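Local atomic coordinates of dally-like protein (Drosophila melanogaster, PDB entry 3ODN), a protein that probably serves as a cell-surface heparan sulfate proteoglycan of the glypican family, with a protein core that holds a region important for hedgehog signalling. Residues A[81-86]-A[402-407]; A[241-246]-A[430-435]; A[265-270]-A[414-419]; A[274-279]-A[493-498]. The protein carries 2 engineered substitutions. All coordinates share one frame; numbering follows the deposited sequence.

Contact 1 of 4, residues A[81-86]-A[402-407]; sequences ATKFKD and DRIVRD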
# COMPACT_ATOMS: atom_id res chain seq x y z
N ALA A 81 -7.91 4.22 -0.24
CA ALA A 81 -7.28 3.38 -1.27
C ALA A 81 -7.83 3.77 -2.66
O ALA A 81 -7.07 4.02 -3.58
CB ALA A 81 -7.56 1.92 -0.98
N THR A 82 -9.16 3.89 -2.74
CA THR A 82 -9.97 4.27 -3.89
C THR A 82 -9.64 5.70 -4.35
O THR A 82 -9.51 5.93 -5.55
CB THR A 82 -11.45 4.10 -3.49
OG1 THR A 82 -11.63 2.79 -2.97
CG2 THR A 82 -12.40 4.33 -4.65
N LYS A 83 -9.52 6.64 -3.39
CA LYS A 83 -9.18 8.05 -3.64
C LYS A 83 -7.79 8.13 -4.31
O LYS A 83 -7.64 8.82 -5.33
CB LYS A 83 -9.20 8.82 -2.32
CG LYS A 83 -9.44 10.32 -2.43
CD LYS A 83 -9.71 10.88 -1.03
CE LYS A 83 -9.35 12.33 -0.85
NZ LYS A 83 -9.04 12.64 0.58
N PHE A 84 -6.80 7.38 -3.76
CA PHE A 84 -5.42 7.29 -4.23
C PHE A 84 -5.39 6.74 -5.63
O PHE A 84 -4.72 7.31 -6.48
CB PHE A 84 -4.57 6.42 -3.27
CG PHE A 84 -3.19 6.06 -3.77
CD1 PHE A 84 -2.11 6.92 -3.59
CD2 PHE A 84 -2.96 4.83 -4.38
CE1 PHE A 84 -0.84 6.58 -4.06
CE2 PHE A 84 -1.69 4.49 -4.86
CZ PHE A 84 -0.63 5.36 -4.68
N LYS A 85 -6.13 5.64 -5.88
CA LYS A 85 -6.23 5.01 -7.21
C LYS A 85 -6.84 5.97 -8.24
O LYS A 85 -6.38 6.04 -9.38
CB LYS A 85 -6.97 3.68 -7.12
CG LYS A 85 -6.15 2.61 -6.39
CD LYS A 85 -6.62 1.18 -6.67
CE LYS A 85 -6.54 0.30 -5.45
NZ LYS A 85 -7.85 0.23 -4.75
N ASP A 86 -7.83 6.78 -7.80
CA ASP A 86 -8.52 7.82 -8.57
C ASP A 86 -7.56 8.96 -8.91
O ASP A 86 -7.47 9.32 -10.08
CB ASP A 86 -9.81 8.29 -7.83
CG ASP A 86 -10.36 9.69 -8.10
OD1 ASP A 86 -10.30 10.15 -9.28
OD2 ASP A 86 -10.95 10.29 -7.17
N ASP A 402 0.88 13.61 -4.04
CA ASP A 402 1.80 13.78 -2.90
C ASP A 402 1.04 14.08 -1.60
O ASP A 402 1.40 13.54 -0.54
CB ASP A 402 2.84 14.89 -3.17
CG ASP A 402 3.95 14.46 -4.10
OD1 ASP A 402 3.77 14.55 -5.33
OD2 ASP A 402 5.01 14.01 -3.60
N ARG A 403 -0.04 14.89 -1.70
CA ARG A 403 -0.93 15.27 -0.59
C ARG A 403 -1.65 14.02 -0.04
O ARG A 403 -1.66 13.82 1.18
CB ARG A 403 -1.95 16.33 -1.06
CG ARG A 403 -2.64 17.13 0.03
CD ARG A 403 -4.14 16.86 0.09
NE ARG A 403 -4.89 17.59 -0.95
CZ ARG A 403 -5.49 17.02 -2.00
NH1 ARG A 403 -5.45 15.70 -2.16
NH2 ARG A 403 -6.14 17.77 -2.88
N ILE A 404 -2.22 13.18 -0.94
CA ILE A 404 -2.90 11.95 -0.55
C ILE A 404 -1.95 10.92 0.08
O ILE A 404 -2.31 10.34 1.10
CB ILE A 404 -3.94 11.40 -1.60
CG1 ILE A 404 -5.04 10.55 -0.94
CG2 ILE A 404 -3.29 10.65 -2.75
CD1 ILE A 404 -5.86 11.22 0.15
N VAL A 405 -0.71 10.79 -0.43
CA VAL A 405 0.30 9.89 0.15
C VAL A 405 0.69 10.32 1.58
O VAL A 405 0.72 9.47 2.47
CB VAL A 405 1.52 9.66 -0.79
CG1 VAL A 405 2.60 8.83 -0.09
CG2 VAL A 405 1.07 8.97 -2.07
N ARG A 406 0.96 11.63 1.80
CA ARG A 406 1.32 12.22 3.09
C ARG A 406 0.22 12.00 4.15
O ARG A 406 0.51 11.81 5.34
CB ARG A 406 1.57 13.72 2.90
CG ARG A 406 3.05 14.06 2.74
CD ARG A 406 3.29 15.48 2.27
NE ARG A 406 4.47 15.51 1.41
CZ ARG A 406 4.64 16.31 0.35
NH1 ARG A 406 3.69 17.18 0.02
NH2 ARG A 406 5.75 16.24 -0.37
N ASP A 407 -1.04 12.03 3.69
CA ASP A 407 -2.25 11.87 4.48
C ASP A 407 -2.42 10.43 4.93
O ASP A 407 -2.56 10.19 6.12
CB ASP A 407 -3.45 12.35 3.63
CG ASP A 407 -4.82 12.23 4.26
OD1 ASP A 407 -5.79 12.01 3.51
OD2 ASP A 407 -4.92 12.39 5.50

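Contact 2 of 4, residues A[241-246]-A[430-435]; sequences EKPCTN and EDIASS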
# COMPACT_ATOMS: atom_id res chain seq x y z
N GLU A 241 -17.63 -0.69 43.63
CA GLU A 241 -16.34 -0.32 43.08
C GLU A 241 -16.17 -0.87 41.70
O GLU A 241 -16.48 -2.04 41.46
CB GLU A 241 -15.20 -0.80 43.98
CG GLU A 241 -15.00 0.05 45.23
CD GLU A 241 -15.98 -0.10 46.37
OE1 GLU A 241 -17.00 -0.82 46.21
OE2 GLU A 241 -15.73 0.51 47.44
N LYS A 242 -15.64 -0.03 40.79
CA LYS A 242 -15.38 -0.33 39.39
C LYS A 242 -14.20 -1.31 39.25
O LYS A 242 -13.43 -1.43 40.19
CB LYS A 242 -15.15 0.98 38.60
CG LYS A 242 -16.32 1.31 37.68
CD LYS A 242 -17.36 2.21 38.31
CE LYS A 242 -18.48 2.50 37.34
NZ LYS A 242 -19.64 3.13 38.02
N PRO A 243 -14.03 -2.05 38.12
CA PRO A 243 -12.92 -3.02 38.05
C PRO A 243 -11.55 -2.37 37.93
O PRO A 243 -11.45 -1.32 37.31
CB PRO A 243 -13.24 -3.84 36.79
CG PRO A 243 -14.64 -3.47 36.41
CD PRO A 243 -14.84 -2.08 36.89
N CYS A 244 -10.49 -2.99 38.51
CA CYS A 244 -9.11 -2.50 38.39
C CYS A 244 -8.74 -2.50 36.91
O CYS A 244 -9.12 -3.43 36.20
CB CYS A 244 -8.14 -3.33 39.22
SG CYS A 244 -8.42 -3.27 41.02
N THR A 245 -8.07 -1.44 36.43
CA THR A 245 -7.71 -1.27 35.02
C THR A 245 -6.88 -2.40 34.43
O THR A 245 -7.22 -2.90 33.36
CB THR A 245 -7.15 0.14 34.74
OG1 THR A 245 -8.09 1.10 35.19
CG2 THR A 245 -6.87 0.39 33.24
N ASN A 246 -5.78 -2.79 35.13
CA ASN A 246 -4.85 -3.86 34.72
C ASN A 246 -5.50 -5.23 34.71
O ASN A 246 -5.10 -6.10 33.93
CB ASN A 246 -3.53 -3.82 35.50
CG ASN A 246 -2.68 -2.60 35.23
OD1 ASN A 246 -2.98 -1.76 34.36
ND2 ASN A 246 -1.57 -2.49 35.94
N GLU A 430 -16.85 4.98 29.19
CA GLU A 430 -17.93 5.28 30.16
C GLU A 430 -18.75 4.02 30.52
O GLU A 430 -19.32 3.94 31.61
CB GLU A 430 -18.87 6.39 29.61
CG GLU A 430 -18.16 7.70 29.27
CD GLU A 430 -18.91 8.65 28.36
OE1 GLU A 430 -19.51 9.62 28.88
OE2 GLU A 430 -18.88 8.45 27.12
N ASP A 431 -18.76 3.05 29.60
CA ASP A 431 -19.39 1.74 29.67
C ASP A 431 -18.79 0.94 30.86
O ASP A 431 -19.54 0.60 31.76
CB ASP A 431 -19.18 1.03 28.31
CG ASP A 431 -19.56 -0.44 28.19
OD1 ASP A 431 -20.35 -0.92 29.03
OD2 ASP A 431 -19.08 -1.10 27.24
N ILE A 432 -17.47 0.69 30.87
CA ILE A 432 -16.75 -0.05 31.93
C ILE A 432 -16.26 0.92 33.01
O ILE A 432 -16.45 0.64 34.20
CB ILE A 432 -15.57 -0.92 31.36
CG1 ILE A 432 -16.07 -2.02 30.39
CG2 ILE A 432 -14.72 -1.54 32.47
CD1 ILE A 432 -16.15 -1.62 28.92
N ALA A 433 -15.63 2.05 32.61
CA ALA A 433 -15.10 3.09 33.51
C ALA A 433 -14.18 2.47 34.61
O ALA A 433 -14.31 2.79 35.79
CB ALA A 433 -16.24 3.92 34.12
N SER A 434 -13.24 1.59 34.17
CA SER A 434 -12.27 0.90 35.02
C SER A 434 -11.38 1.89 35.76
O SER A 434 -11.04 2.95 35.24
CB SER A 434 -11.46 -0.11 34.21
OG SER A 434 -10.42 0.50 33.48
N SER A 435 -11.03 1.55 36.98
CA SER A 435 -10.27 2.39 37.92
C SER A 435 -8.83 1.89 38.10
O SER A 435 -8.55 0.72 37.87
CB SER A 435 -11.04 2.45 39.24
OG SER A 435 -10.23 2.70 40.37

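Contact 3 of 4, residues A[265-270]-A[414-419]; sequences EWENFA and DYKKFW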
# COMPACT_ATOMS: atom_id res chain seq x y z
N GLU A 265 1.81 -8.62 12.93
CA GLU A 265 1.89 -8.52 11.47
C GLU A 265 1.33 -7.17 10.96
O GLU A 265 1.86 -6.64 10.00
CB GLU A 265 1.26 -9.74 10.76
CG GLU A 265 2.04 -11.04 10.91
CD GLU A 265 3.45 -11.14 10.34
OE1 GLU A 265 3.75 -10.44 9.35
OE2 GLU A 265 4.22 -11.98 10.86
N TRP A 266 0.29 -6.61 11.62
CA TRP A 266 -0.27 -5.29 11.29
C TRP A 266 0.82 -4.22 11.46
O TRP A 266 0.86 -3.26 10.69
CB TRP A 266 -1.47 -4.95 12.20
CG TRP A 266 -2.26 -3.75 11.74
CD1 TRP A 266 -2.27 -2.50 12.30
CD2 TRP A 266 -3.21 -3.71 10.67
NE1 TRP A 266 -3.16 -1.69 11.64
CE2 TRP A 266 -3.74 -2.40 10.62
CE3 TRP A 266 -3.67 -4.67 9.74
CZ2 TRP A 266 -4.69 -2.01 9.67
CZ3 TRP A 266 -4.61 -4.28 8.79
CH2 TRP A 266 -5.10 -2.97 8.76
N GLU A 267 1.70 -4.42 12.47
CA GLU A 267 2.81 -3.53 12.81
C GLU A 267 3.87 -3.57 11.74
O GLU A 267 4.30 -2.50 11.30
CB GLU A 267 3.38 -3.83 14.21
CG GLU A 267 2.40 -3.47 15.33
CD GLU A 267 2.95 -3.42 16.75
OE1 GLU A 267 4.18 -3.55 16.92
OE2 GLU A 267 2.14 -3.23 17.69
N ASN A 268 4.22 -4.79 11.25
CA ASN A 268 5.16 -4.99 10.13
C ASN A 268 4.60 -4.39 8.87
O ASN A 268 5.35 -3.85 8.05
CB ASN A 268 5.45 -6.46 9.90
CG ASN A 268 6.29 -7.13 10.96
OD1 ASN A 268 6.25 -8.33 11.12
ND2 ASN A 268 7.10 -6.37 11.70
N PHE A 269 3.26 -4.49 8.72
CA PHE A 269 2.52 -3.94 7.60
C PHE A 269 2.61 -2.41 7.59
O PHE A 269 2.87 -1.83 6.53
CB PHE A 269 1.06 -4.44 7.65
CG PHE A 269 0.16 -3.67 6.70
CD1 PHE A 269 0.14 -3.97 5.35
CD2 PHE A 269 -0.62 -2.62 7.17
CE1 PHE A 269 -0.63 -3.21 4.47
CE2 PHE A 269 -1.37 -1.85 6.28
CZ PHE A 269 -1.38 -2.16 4.94
N ALA A 270 2.38 -1.76 8.76
CA ALA A 270 2.47 -0.30 8.89
C ALA A 270 3.89 0.21 8.64
O ALA A 270 4.08 1.24 8.01
CB ALA A 270 1.99 0.15 10.26
N ASP A 414 -0.83 6.25 12.64
CA ASP A 414 -1.75 6.28 13.82
C ASP A 414 -2.48 4.96 14.05
O ASP A 414 -2.98 4.75 15.15
CB ASP A 414 -2.80 7.42 13.72
CG ASP A 414 -2.30 8.86 13.51
OD1 ASP A 414 -1.21 9.20 14.04
OD2 ASP A 414 -3.04 9.66 12.88
N TYR A 415 -2.56 4.07 13.03
CA TYR A 415 -3.23 2.76 13.12
C TYR A 415 -2.26 1.61 13.41
O TYR A 415 -2.72 0.47 13.48
CB TYR A 415 -3.99 2.40 11.81
CG TYR A 415 -5.23 3.22 11.51
CD1 TYR A 415 -5.51 3.63 10.21
CD2 TYR A 415 -6.16 3.52 12.50
CE1 TYR A 415 -6.64 4.38 9.91
CE2 TYR A 415 -7.30 4.28 12.22
CZ TYR A 415 -7.53 4.70 10.91
OH TYR A 415 -8.64 5.44 10.56
N LYS A 416 -0.93 1.88 13.47
CA LYS A 416 0.08 0.84 13.71
C LYS A 416 -0.22 -0.02 14.96
O LYS A 416 -0.14 -1.25 14.90
CB LYS A 416 1.49 1.45 13.79
CG LYS A 416 2.61 0.42 13.92
CD LYS A 416 3.98 1.09 13.96
CE LYS A 416 5.11 0.14 14.30
NZ LYS A 416 4.96 -0.38 15.68
N LYS A 417 -0.58 0.65 16.08
CA LYS A 417 -0.89 -0.00 17.37
C LYS A 417 -2.40 -0.04 17.64
O LYS A 417 -2.80 -0.12 18.80
CB LYS A 417 -0.11 0.66 18.52
CG LYS A 417 1.37 0.33 18.50
CD LYS A 417 2.17 1.32 19.33
CE LYS A 417 3.58 0.85 19.60
NZ LYS A 417 4.46 0.96 18.41
N PHE A 418 -3.22 -0.05 16.57
CA PHE A 418 -4.68 -0.12 16.61
C PHE A 418 -5.20 -1.33 17.40
O PHE A 418 -6.15 -1.18 18.16
CB PHE A 418 -5.29 -0.15 15.17
CG PHE A 418 -6.77 -0.48 15.17
CD1 PHE A 418 -7.72 0.51 15.39
CD2 PHE A 418 -7.21 -1.80 15.07
CE1 PHE A 418 -9.08 0.19 15.48
CE2 PHE A 418 -8.56 -2.12 15.18
CZ PHE A 418 -9.49 -1.12 15.38
N TRP A 419 -4.64 -2.53 17.11
CA TRP A 419 -5.05 -3.81 17.69
C TRP A 419 -4.68 -3.94 19.16
O TRP A 419 -5.52 -4.35 19.96
CB TRP A 419 -4.55 -5.00 16.85
CG TRP A 419 -5.03 -4.97 15.42
CD1 TRP A 419 -4.33 -4.57 14.33
CD2 TRP A 419 -6.38 -5.22 14.96
NE1 TRP A 419 -5.13 -4.57 13.21
CE2 TRP A 419 -6.38 -4.99 13.56
CE3 TRP A 419 -7.57 -5.61 15.59
CZ2 TRP A 419 -7.53 -5.16 12.78
CZ3 TRP A 419 -8.71 -5.80 14.81
CH2 TRP A 419 -8.68 -5.59 13.42

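Contact 4 of 4, residues A[274-279]-A[493-498]; sequences DKVAER and RNAYNG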
# COMPACT_ATOMS: atom_id res chain seq x y z
N ASP A 274 4.88 2.46 5.52
CA ASP A 274 5.60 3.72 5.75
C ASP A 274 6.87 3.87 4.90
O ASP A 274 7.23 4.99 4.54
CB ASP A 274 5.93 3.93 7.22
CG ASP A 274 6.08 5.40 7.51
OD1 ASP A 274 5.05 6.11 7.54
OD2 ASP A 274 7.24 5.86 7.64
N LYS A 275 7.56 2.76 4.61
CA LYS A 275 8.77 2.80 3.80
C LYS A 275 8.42 3.04 2.33
O LYS A 275 9.08 3.83 1.68
CB LYS A 275 9.65 1.55 4.04
CG LYS A 275 10.95 1.48 3.20
CD LYS A 275 11.99 2.61 3.44
CE LYS A 275 12.45 2.73 4.88
NZ LYS A 275 13.66 3.58 5.00
N VAL A 276 7.34 2.42 1.85
CA VAL A 276 6.80 2.61 0.50
C VAL A 276 6.32 4.06 0.29
O VAL A 276 6.67 4.65 -0.72
CB VAL A 276 5.75 1.51 0.14
CG1 VAL A 276 5.04 1.78 -1.18
CG2 VAL A 276 6.38 0.13 0.12
N ALA A 277 5.60 4.67 1.27
CA ALA A 277 5.16 6.09 1.21
C ALA A 277 6.36 7.04 1.13
O ALA A 277 6.34 8.05 0.42
CB ALA A 277 4.31 6.43 2.42
N GLU A 278 7.41 6.71 1.89
CA GLU A 278 8.68 7.41 1.92
C GLU A 278 9.32 7.40 0.51
O GLU A 278 9.75 8.45 0.02
CB GLU A 278 9.57 6.73 2.93
CG GLU A 278 10.62 7.62 3.55
CD GLU A 278 11.47 6.84 4.52
OE1 GLU A 278 12.39 6.14 4.04
OE2 GLU A 278 11.16 6.84 5.73
N ARG A 279 9.29 6.25 -0.17
CA ARG A 279 9.82 6.11 -1.54
C ARG A 279 8.94 6.82 -2.54
O ARG A 279 9.45 7.50 -3.42
CB ARG A 279 9.98 4.65 -1.91
CG ARG A 279 11.43 4.27 -2.01
CD ARG A 279 11.62 3.02 -1.23
NE ARG A 279 13.03 2.63 -1.15
CZ ARG A 279 13.89 3.11 -0.27
NH1 ARG A 279 13.52 4.04 0.61
NH2 ARG A 279 15.15 2.69 -0.26
N ARG A 493 7.66 -4.88 0.64
CA ARG A 493 9.12 -5.02 0.70
C ARG A 493 9.75 -5.01 -0.69
O ARG A 493 10.70 -4.26 -0.92
CB ARG A 493 9.55 -6.27 1.47
CG ARG A 493 9.46 -6.10 2.97
CD ARG A 493 10.31 -7.10 3.72
NE ARG A 493 9.92 -7.15 5.13
CZ ARG A 493 9.18 -8.11 5.68
NH1 ARG A 493 8.77 -9.14 4.94
NH2 ARG A 493 8.86 -8.06 6.96
N ASN A 494 9.19 -5.80 -1.65
CA ASN A 494 9.67 -5.84 -3.03
C ASN A 494 9.54 -4.50 -3.74
O ASN A 494 10.43 -4.12 -4.50
CB ASN A 494 9.00 -6.96 -3.82
CG ASN A 494 9.36 -8.35 -3.33
OD1 ASN A 494 10.39 -8.58 -2.68
ND2 ASN A 494 8.50 -9.31 -3.62
N ALA A 495 8.45 -3.77 -3.46
CA ALA A 495 8.19 -2.43 -3.97
C ALA A 495 9.17 -1.45 -3.38
O ALA A 495 9.65 -0.60 -4.10
CB ALA A 495 6.75 -1.99 -3.65
N TYR A 496 9.50 -1.56 -2.09
CA TYR A 496 10.46 -0.60 -1.56
C TYR A 496 11.89 -0.90 -1.93
O TYR A 496 12.72 0.01 -1.95
CB TYR A 496 10.21 -0.14 -0.10
CG TYR A 496 10.49 -1.14 1.01
CD1 TYR A 496 11.79 -1.59 1.26
CD2 TYR A 496 9.50 -1.45 1.95
CE1 TYR A 496 12.06 -2.45 2.33
CE2 TYR A 496 9.76 -2.30 3.02
CZ TYR A 496 11.04 -2.80 3.21
OH TYR A 496 11.30 -3.60 4.30
N ASN A 497 12.16 -2.14 -2.34
CA ASN A 497 13.49 -2.53 -2.78
C ASN A 497 13.68 -2.35 -4.29
O ASN A 497 14.77 -2.61 -4.80
CB ASN A 497 13.80 -3.95 -2.36
CG ASN A 497 13.93 -4.12 -0.87
OD1 ASN A 497 14.70 -3.41 -0.19
ND2 ASN A 497 13.25 -5.12 -0.33
N GLY A 498 12.64 -1.88 -4.99
CA GLY A 498 12.65 -1.71 -6.44
C GLY A 498 12.63 -3.02 -7.20
O GLY A 498 13.08 -3.08 -8.34

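Contact 1 of 4, residues A[81-86]-A[402-407]
Antiparallel helix packing in the alpha-helical glypican core brings Phe-84, on the long helix 48-106, against Ile-404 and Val-405 of helix 400-414. The two short helical segments run at 158° with their axes 10.1 Å apart, and the CA atoms of Phe-84 and Ile-404 are nearest across the gap. No hydrogen bond links the segments; the centre of the join is apolar. The Phe-84 ring turns its edge to the other helix: CE1 of Phe-84 reaches CG2 of Val-405 at 3.6 Å, while CD1 of Phe-84 lies 4.0 Å from CG2 of Ile-404, both methyls near the ring plane. Tyr-200 meets the same phenyl ring edge-to-face, and Leu-281 of helix 260-281 touches Val-405, so the join lies inside the bundle. Ile-404 holds CG1 of its longer branch anti to its backbone N (chi1 -154°), and this carries CD1 to Lys-83. That lysine stays extended beyond CG and lays its last carbons, CD and CE, along that methyl. Its charge is too far from Asp-407 for a salt bridge, and OD1 of Asp-407 pairs instead with Lys-80. The lysine tip ends beside carbon, NZ of Lys-83 standing 3.5 Å from CD1 of Ile-404.

Contact 2 of 4, residues A[241-246]-A[430-435]
The carbonyl oxygen of Ser-435 is gripped twice by Thr-245, at the start of helix 245-255 in the disulfide-rich end of the glypican core. N of Thr-245 donates to O of Ser-435 at 2.6 Å, and OG1 of the same threonine gives its proton to that oxygen at 2.7 Å, from above the carbonyl plane rather than along a lone pair. Thr-245 follows the N-cap residue Cys-244, and an N-H in the first turn of a helix lacks the usual acceptor four residues back; here Ser-435 supplies one. With the return bond, N of Ser-435 to O of Pro-243 at 2.9 Å, the two backbone bonds form a single beta bridge pairing Cys-244 with Ser-435. CA of Cys-244 adds a CA-H...O contact to O of Ser-435 at 3.3 Å. OG1 of Thr-245 reaches its two oxygens because it lies anti to its own carbonyl carbon (chi1 -55°); besides Ser-435 it meets OG of Ser-434 at 3.0 Å, a hydroxyl also hydrogen-bonded to the Cys-427 carbonyl. A valine in place of Thr-245 would probably take from the Ser-435 carbonyl its hydroxyl donor and leave the Ser-434 hydroxyl without this neighbour. The disulfide from Cys-244 to Cys-442 ties the helix start to the chain beyond the 430-435 segment. Farther out, Pro-243 packs loosely against Ile-432, and Lys-242, bent at chi2, passes close by the Ala-433 carbonyl with its CG 3.1 Å from O of Ala-433.

Contact 3 of 4, residues A[265-270]-A[414-419]
The indole N-H of Trp-266 donates to the Tyr-415 carbonyl, NE1 of Trp-266 lying 2.9 Å from O of Tyr-415. The bond is bent, 131° at the hydrogen; the oxygen sits in the indole plane, while the donor stands out of the carbonyl plane. From the opposite face of that plane comes N of Phe-418, which closes a type I beta turn on the same O of Tyr-415 at 3.2 Å. A second polar link is a salt bridge, weak as a hydrogen bond, between OE1 of Glu-267 and NZ of Lys-416 at 3.5 Å. The Lys-416 chain runs straight until a final bend (chi4 -65°) that turns its amine toward the carboxylate, and its CG rests on CB of Ala-270 at 3.7 Å. Trp-419 completes the packing as a T-shaped stack: its five-membered ring points edge-on at the face of the Trp-266 one, planes 88° apart, with NE1 of Trp-419 only 3.3 Å from CD2 of Trp-266. A leucine in place of Trp-266 would probably leave the Tyr-415 carbonyl without its side-chain donor and open a gap at the edge of Trp-419. Helix 260-281 thus holds the turn after helix 400-414 by one indole that serves both ways, its N-H fixing the turn's carbonyl and its pi face receiving the second indole.

Contact 4 of 4, residues A[274-279]-A[493-498]
Val-276 and Tyr-496 bring their CA atoms within 5.3 Å where helix 260-281 passes the C-terminal end of helix 479-496. That second helix stops just after Tyr-496: Gly-498 takes a positive phi of 71° and bonds back into the last turn, weakly to O of Ala-495, in a Schellman motif. Tyr-496 carries most of the contact. Its CG lies between its backbone N and carbonyl carbon (chi1 72°), which lays the ring back along its own helix, with CA of Arg-493 over one face. On the opposite face rests Lys-275, whose CG makes a CH-pi contact 3.6 Å from the Tyr-496 ring centroid and close to the ring normal. At the ring edge CG2 of Val-276 comes up near the plane, 3.9 Å from CD2 of Tyr-496, and more loosely touches Ala-495. Bends at chi2 and chi3 then lead the Lys-275 chain away from the ring, so that its NZ reaches OE1 of Glu-278 on the syn side at 3.0 Å, a salt bridge within the same helix. Arg-279 crosses to the helix end, its CD 3.6 Å from CB of Tyr-496 and its NE 2.8 Å from O of Tyr-496, though at 125° that hydrogen bond is weak. Here a helix that ends in a Schellman motif packs its last tyrosine on the neighbouring helix of the alpha-helical glypican bundle.

In the fold
The first segments come in the order of contacts 1, 2, 3 and 4, the second in the order 1, 3, 2 and 4, so every contact joins the chain before the unmodelled residues 322-397 to the chain after them. Contacts 1, 3 and 4 lie in the middle of the elongated bundle, with centres 16 to 19 Å apart. Contacts 3 and 4 share helix 260-281, and contact 1 touches contact 4 where CG1 of Val-405 packs on O of Ala-277 at 3.8 Å. Contact 2 stands apart, its centre about 26 Å from that of contact 3 and 40 Å or more from the others. The late segments are thereby woven into the early helices as one core domain.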